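Guanine nucleotide exchange factor SRM1 (Saccharomyces cerevisiae, PDB 3OF7) promotes the exchange of GDP for GTP on the small GTPases GSP1 and GSP2, binds chromatin, and controls RNA metabolism and nuclear transport. Local coordinates at residues A[316-321]-A[325-330]; A[390-395]-A[435-440]. One frame throughout, in Å; residues are numbered along the deposited sequence.

Interaction 1: residues A[316-321]-A[325-330]; sequences RSIAAG and SLILSQ
Strands 316-320 and 325-329 pair as the antiparallel beta hairpin that opens one blade of the RCC1 beta-propeller; their axes come within 4.6 Å at 167°. Two hydrogen-bonded pairs, Ser317 with Leu328 and Ala319 with Leu326, set the register. In the second, Leu326 N gives to Ala319 O at 2.7 Å, and Ala319 N returns a bond to Leu326 O, which also receives a CA-H...O contact from Ile318 CA at 3.2 Å. At the far end the regular pairing breaks into a classic beta bulge: Arg316 and Ser317 both face Leu328, and Leu328 O is gripped by two donors, Arg316 N at 2.8 Å in the carbonyl plane and Ser317 N at 3.3 Å, tilted out of that plane. On the face carrying Ile318 and Ile327, the two CG1 atoms meet at 4.2 Å, and Ile318 also packs on Phe270 of the preceding blade. The other face, with Ala319, Leu326 and Leu328, rests on strand 379-384 of the next blade, so the hairpin is sandwiched between its neighbours. Arg316 sends its CG anti to the backbone N (chi1 178°) and runs extended to NE, which bonds Lys380 O. Its side chain crosses that of Gln330 at about a right angle, the guanidinium and amide planes 73° apart, and Arg316 NH1 makes a weak bond to Gln330 OE1 at 3.5 Å.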
ATOM      1  N   ARG A 316     -11.255   6.213  -8.267  1.00 25.92           N
ATOM      2  CA  ARG A 316      -9.917   6.541  -8.733  1.00 24.65           C
ATOM      3  C   ARG A 316      -8.901   5.537  -8.188  1.00 23.14           C
ATOM      4  O   ARG A 316      -8.125   4.946  -8.944  1.00 23.33           O
ATOM      5  CB  ARG A 316      -9.560   7.965  -8.313  1.00 25.04           C
ATOM      6  CG  ARG A 316      -8.166   8.446  -8.691  1.00 26.56           C
ATOM      7  CD  ARG A 316      -8.143   9.947  -8.473  1.00 30.03           C
ATOM      8  NE  ARG A 316      -6.815  10.550  -8.412  1.00 33.31           N
ATOM      9  CZ  ARG A 316      -6.103  10.918  -9.472  1.00 34.43           C
ATOM     10  NH1 ARG A 316      -6.568  10.709 -10.701  1.00 35.56           N
ATOM     11  NH2 ARG A 316      -4.917  11.486  -9.303  1.00 34.62           N
ATOM     12  N   SER A 317      -8.919   5.328  -6.874  1.00 21.12           N
ATOM     13  CA  SER A 317      -7.980   4.409  -6.240  1.00 19.41           C
ATOM     14  C   SER A 317      -8.474   4.001  -4.864  1.00 18.34           C
ATOM     15  O   SER A 317      -9.392   4.607  -4.308  1.00 17.67           O
ATOM     16  CB  SER A 317      -6.589   5.047  -6.126  1.00 19.65           C
ATOM     17  OG  SER A 317      -6.640   6.212  -5.326  1.00 19.90           O
ATOM     18  N   ILE A 318      -7.852   2.962  -4.328  1.00 17.03           N
ATOM     19  CA  ILE A 318      -8.213   2.440  -3.026  1.00 16.15           C
ATOM     20  C   ILE A 318      -6.928   2.166  -2.248  1.00 15.21           C
ATOM     21  O   ILE A 318      -5.939   1.731  -2.820  1.00 15.68           O
ATOM     22  CB  ILE A 318      -9.020   1.124  -3.166  1.00 16.11           C
ATOM     23  CG1 ILE A 318     -10.320   1.354  -3.950  1.00 16.26           C
ATOM     24  CG2 ILE A 318      -9.325   0.521  -1.790  1.00 16.04           C
ATOM     25  CD1 ILE A 318     -10.897   0.078  -4.511  1.00 17.81           C
ATOM     26  N   ALA A 319      -6.942   2.451  -0.949  1.00 14.50           N
ATOM     27  CA  ALA A 319      -5.871   2.025  -0.069  1.00 13.89           C
ATOM     28  C   ALA A 319      -6.516   1.354   1.122  1.00 13.84           C
ATOM     29  O   ALA A 319      -7.584   1.779   1.566  1.00 14.45           O
ATOM     30  CB  ALA A 319      -5.035   3.222   0.378  1.00 13.69           C
ATOM     31  N   ALA A 320      -5.879   0.319   1.657  1.00 13.34           N
ATOM     32  CA  ALA A 320      -6.447  -0.367   2.822  1.00 12.82           C
ATOM     33  C   ALA A 320      -5.376  -0.901   3.763  1.00 12.30           C
ATOM     34  O   ALA A 320      -4.305  -1.313   3.322  1.00 12.51           O
ATOM     35  CB  ALA A 320      -7.406  -1.497   2.374  1.00 12.14           C
ATOM     36  N   GLY A 321      -5.676  -0.888   5.060  1.00 12.50           N
ATOM     37  CA  GLY A 321      -4.761  -1.394   6.075  1.00 12.49           C
ATOM     38  C   GLY A 321      -5.177  -2.742   6.621  1.00 12.68           C
ATOM     39  O   GLY A 321      -5.726  -3.561   5.891  1.00 12.91           O
ATOM     40  N   SER A 325     -10.494   0.532   5.243  1.00 12.70           N
ATOM     41  CA  SER A 325     -10.345   0.735   3.814  1.00 13.52           C
ATOM     42  C   SER A 325     -10.654   2.170   3.444  1.00 13.30           C
ATOM     43  O   SER A 325     -11.484   2.804   4.082  1.00 13.52           O
ATOM     44  CB  SER A 325     -11.289  -0.189   3.058  1.00 13.68           C
ATOM     45  OG  SER A 325     -11.024  -1.528   3.421  1.00 14.47           O
ATOM     46  N   LEU A 326      -9.998   2.657   2.395  1.00 13.86           N
ATOM     47  CA  LEU A 326     -10.178   4.032   1.940  1.00 14.56           C
ATOM     48  C   LEU A 326     -10.416   4.059   0.441  1.00 15.36           C
ATOM     49  O   LEU A 326      -9.583   3.599  -0.332  1.00 15.22           O
ATOM     50  CB  LEU A 326      -8.955   4.886   2.291  1.00 14.37           C
ATOM     51  CG  LEU A 326      -8.510   4.886   3.757  1.00 15.16           C
ATOM     52  CD1 LEU A 326      -7.201   5.639   3.888  1.00 15.40           C
ATOM     53  CD2 LEU A 326      -9.578   5.492   4.678  1.00 15.27           C
ATOM     54  N   ILE A 327     -11.561   4.597   0.044  1.00 15.88           N
ATOM     55  CA  ILE A 327     -11.952   4.605  -1.359  1.00 17.07           C
ATOM     56  C   ILE A 327     -11.979   6.034  -1.874  1.00 16.99           C
ATOM     57  O   ILE A 327     -12.767   6.853  -1.409  1.00 17.43           O
ATOM     58  CB  ILE A 327     -13.323   3.927  -1.562  1.00 17.09           C
ATOM     59  CG1 ILE A 327     -13.256   2.461  -1.107  1.00 17.60           C
ATOM     60  CG2 ILE A 327     -13.749   4.016  -3.041  1.00 18.05           C
ATOM     61  CD1 ILE A 327     -14.613   1.859  -0.724  1.00 20.80           C
ATOM     62  N   LEU A 328     -11.116   6.324  -2.841  1.00 17.84           N
ATOM     63  CA  LEU A 328     -11.010   7.674  -3.372  1.00 18.31           C
ATOM     64  C   LEU A 328     -11.713   7.814  -4.725  1.00 19.11           C
ATOM     65  O   LEU A 328     -11.451   7.043  -5.645  1.00 19.25           O
ATOM     66  CB  LEU A 328      -9.542   8.075  -3.496  1.00 17.69           C
ATOM     67  CG  LEU A 328      -9.231   9.483  -4.002  1.00 17.38           C
ATOM     68  CD1 LEU A 328      -9.781  10.532  -3.039  1.00 16.59           C
ATOM     69  CD2 LEU A 328      -7.718   9.640  -4.166  1.00 18.29           C
ATOM     70  N   SER A 329     -12.598   8.805  -4.830  1.00 20.47           N
ATOM     71  CA  SER A 329     -13.310   9.054  -6.086  1.00 21.76           C
ATOM     72  C   SER A 329     -12.466   9.921  -7.014  1.00 22.68           C
ATOM     73  O   SER A 329     -11.542  10.596  -6.569  1.00 22.60           O
ATOM     74  CB  SER A 329     -14.649   9.739  -5.831  1.00 21.76           C
ATOM     75  OG  SER A 329     -14.462  11.087  -5.448  1.00 21.83           O
ATOM     76  N   GLN A 330     -12.808   9.914  -8.300  1.00 23.95           N
ATOM     77  CA  GLN A 330     -12.177  10.804  -9.280  1.00 25.26           C
ATOM     78  C   GLN A 330     -12.322  12.292  -8.948  1.00 25.37           C
ATOM     79  O   GLN A 330     -11.440  13.082  -9.277  1.00 25.81           O
ATOM     80  CB  GLN A 330     -12.703  10.529 -10.698  1.00 25.40           C
ATOM     81  CG  GLN A 330     -12.085   9.312 -11.380  1.00 28.16           C
ATOM     82  CD  GLN A 330     -10.580   9.428 -11.600  1.00 30.76           C
ATOM     83  OE1 GLN A 330      -9.979  10.486 -11.399  0.70 32.13           O
ATOM     84  NE2 GLN A 330      -9.966   8.330 -12.014  1.00 32.47           N
TER

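Interaction 2: residues A[390-395]-A[435-440]; sequences VAVAQN and ILVGCG
Val437 packs between Val390 and Val392 where two blades of the beta-propeller meet, setting strand 435-439 against strand 390-393 through side chains, without backbone pairing. The strand axes approach to 7.4 Å at 168°, too far apart for such pairing, and no hydrogen bond crosses; this is face-to-face packing of neighbouring sheets. From the CB of Val437, which points toward the other strand, the two methyls divide the work. CG1, lying anti to the carbonyl carbon (chi1 -72°), reaches between two valines: it meets Val392 CG2 at 3.6 Å and Val390 CG1 at 3.9 Å. CG2 turns to the backbone, 3.9 Å from Val390 O, and also lies against Val392 CG2. The side chains of Val392 and Val437 slide past each other in opposite directions, whereas those of Val390 and Val437 cross obliquely. With an alanine in place of Val437 both methyls go, which would probably leave a gap beside Val390 and Val392, with Cys439 left to carry most of the apolar contact between these strands. Val437 also touches Ser446 on its own blade, while Val390 reaches Ser444, so the interface extends into the adjoining strand. Further along, Val390 has its second methyl against sulfur: Cys439 SG, anti to its own carbonyl carbon, stands 3.7 Å from Val390 CG2.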
ATOM      1  N   VAL A 390      -2.369   8.124   5.185  1.00 13.15           N
ATOM      2  CA  VAL A 390      -1.867   9.399   4.706  1.00 13.41           C
ATOM      3  C   VAL A 390      -2.534   9.661   3.359  1.00 13.89           C
ATOM      4  O   VAL A 390      -2.517   8.801   2.474  1.00 14.07           O
ATOM      5  CB  VAL A 390      -0.321   9.401   4.540  1.00 13.49           C
ATOM      6  CG1 VAL A 390       0.183  10.767   4.041  1.00 13.66           C
ATOM      7  CG2 VAL A 390       0.378   9.019   5.842  1.00 11.41           C
ATOM      8  N   ALA A 391      -3.143  10.836   3.222  1.00 14.32           N
ATOM      9  CA  ALA A 391      -3.736  11.261   1.951  1.00 14.52           C
ATOM     10  C   ALA A 391      -3.090  12.558   1.465  1.00 15.03           C
ATOM     11  O   ALA A 391      -2.610  13.362   2.269  1.00 15.09           O
ATOM     12  CB  ALA A 391      -5.245  11.436   2.098  1.00 14.33           C
ATOM     13  N   VAL A 392      -3.075  12.757   0.150  1.00 15.48           N
ATOM     14  CA  VAL A 392      -2.466  13.961  -0.424  1.00 15.79           C
ATOM     15  C   VAL A 392      -3.544  14.825  -1.046  1.00 16.03           C
ATOM     16  O   VAL A 392      -4.260  14.380  -1.949  1.00 16.12           O
ATOM     17  CB  VAL A 392      -1.399  13.621  -1.483  1.00 15.87           C
ATOM     18  CG1 VAL A 392      -0.739  14.908  -2.004  1.00 15.83           C
ATOM     19  CG2 VAL A 392      -0.351  12.705  -0.893  1.00 15.47           C
ATOM     20  N   ALA A 393      -3.671  16.052  -0.546  1.00 16.54           N
ATOM     21  CA  ALA A 393      -4.644  16.998  -1.081  1.00 16.92           C
ATOM     22  C   ALA A 393      -4.276  17.377  -2.506  1.00 17.21           C
ATOM     23  O   ALA A 393      -3.135  17.221  -2.916  1.00 16.82           O
ATOM     24  CB  ALA A 393      -4.724  18.256  -0.199  1.00 16.71           C
ATOM     25  N   GLN A 394      -5.237  17.906  -3.258  1.00 18.51           N
ATOM     26  CA  GLN A 394      -4.956  18.312  -4.637  1.00 19.80           C
ATOM     27  C   GLN A 394      -3.770  19.285  -4.713  1.00 19.66           C
ATOM     28  O   GLN A 394      -2.988  19.231  -5.661  1.00 19.49           O
ATOM     29  CB  GLN A 394      -6.206  18.893  -5.305  1.00 20.34           C
ATOM     30  CG  GLN A 394      -7.278  17.847  -5.629  0.90 23.08           C
ATOM     31  CD  GLN A 394      -8.530  18.447  -6.258  0.70 26.46           C
ATOM     32  OE1 GLN A 394      -8.784  19.649  -6.154  0.80 28.19           O
ATOM     33  NE2 GLN A 394      -9.322  17.604  -6.908  0.80 28.14           N
ATOM     34  N   ASN A 395      -3.614  20.128  -3.690  1.00 19.92           N
ATOM     35  CA  ASN A 395      -2.534  21.133  -3.665  1.00 19.74           C
ATOM     36  C   ASN A 395      -1.152  20.629  -3.201  1.00 19.53           C
ATOM     37  O   ASN A 395      -0.212  21.416  -3.084  1.00 19.03           O
ATOM     38  CB  ASN A 395      -2.972  22.403  -2.900  1.00 20.16           C
ATOM     39  CG  ASN A 395      -3.033  22.215  -1.379  1.00 20.81           C
ATOM     40  OD1 ASN A 395      -2.956  21.098  -0.856  1.00 21.93           O
ATOM     41  ND2 ASN A 395      -3.180  23.324  -0.662  1.00 19.48           N
ATOM     42  N   ILE A 435       3.964  14.129  -4.008  1.00 14.98           N
ATOM     43  CA  ILE A 435       3.509  13.439  -5.224  1.00 15.51           C
ATOM     44  C   ILE A 435       3.067  12.001  -4.918  1.00 15.10           C
ATOM     45  O   ILE A 435       2.009  11.553  -5.393  1.00 15.79           O
ATOM     46  CB  ILE A 435       4.616  13.444  -6.326  1.00 15.58           C
ATOM     47  CG1 ILE A 435       5.149  14.861  -6.599  1.00 17.17           C
ATOM     48  CG2 ILE A 435       4.121  12.796  -7.638  1.00 16.91           C
ATOM     49  CD1 ILE A 435       4.103  15.838  -7.082  1.00 19.07           C
ATOM     50  N   LEU A 436       3.870  11.289  -4.128  1.00 14.30           N
ATOM     51  CA  LEU A 436       3.594   9.886  -3.804  1.00 13.96           C
ATOM     52  C   LEU A 436       3.632   9.671  -2.298  1.00 14.21           C
ATOM     53  O   LEU A 436       4.410  10.315  -1.601  1.00 13.94           O
ATOM     54  CB  LEU A 436       4.616   8.964  -4.483  1.00 14.03           C
ATOM     55  CG  LEU A 436       4.714   8.949  -6.016  1.00 14.33           C
ATOM     56  CD1 LEU A 436       5.911   8.089  -6.458  1.00 16.03           C
ATOM     57  CD2 LEU A 436       3.434   8.455  -6.691  1.00 16.17           C
ATOM     58  N   VAL A 437       2.777   8.782  -1.797  1.00 13.90           N
ATOM     59  CA  VAL A 437       2.806   8.392  -0.390  1.00 13.86           C
ATOM     60  C   VAL A 437       2.621   6.889  -0.266  1.00 13.89           C
ATOM     61  O   VAL A 437       1.985   6.278  -1.119  1.00 13.57           O
ATOM     62  CB  VAL A 437       1.708   9.087   0.453  1.00 14.36           C
ATOM     63  CG1 VAL A 437       2.040  10.561   0.661  1.00 14.51           C
ATOM     64  CG2 VAL A 437       0.324   8.911  -0.175  1.00 14.00           C
ATOM     65  N   GLY A 438       3.177   6.315   0.797  1.00 13.66           N
ATOM     66  CA  GLY A 438       3.036   4.882   1.088  1.00 14.05           C
ATOM     67  C   GLY A 438       3.176   4.690   2.582  1.00 13.83           C
ATOM     68  O   GLY A 438       3.778   5.525   3.262  1.00 13.03           O
ATOM     69  N   CYS A 439       2.614   3.607   3.103  1.00 13.85           N
ATOM     70  CA  CYS A 439       2.605   3.378   4.553  1.00 14.59           C
ATOM     71  C   CYS A 439       2.840   1.912   4.848  1.00 15.02           C
ATOM     72  O   CYS A 439       2.415   1.046   4.077  1.00 14.69           O
ATOM     73  CB  CYS A 439       1.255   3.778   5.158  1.00 14.44           C
ATOM     74  SG  CYS A 439       0.736   5.479   4.874  1.00 15.05           S
ATOM     75  N   GLY A 440       3.524   1.652   5.957  1.00 15.45           N
ATOM     76  CA  GLY A 440       3.797   0.289   6.412  1.00 16.35           C
ATOM     77  C   GLY A 440       3.181   0.047   7.770  1.00 16.86           C
ATOM     78  O   GLY A 440       2.224   0.737   8.167  1.00 17.11           O
TER

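How the interactions relate
Interaction 1 comes first along the chain and closes before interaction 2 opens; their centres are 12 Å apart and their nearest atoms about 6 Å. They represent two levels of propeller construction. The 316-321/325-330 contact is made mainly by backbone hydrogen bonds within one sheet, whereas the 390-395/435-440 contact is made by side chains between two successive sheets. The sheet of strands 379-384 and 388-393 is common ground: it backs the hairpin of interaction 1, where Val382 touches Ala319 and Leu326, and supplies one side of interaction 2, where Ala383 touches Val437. Together they trace three consecutive blades, the last including strand 30-34, which joins the chain's beginning to its end and closes the ring.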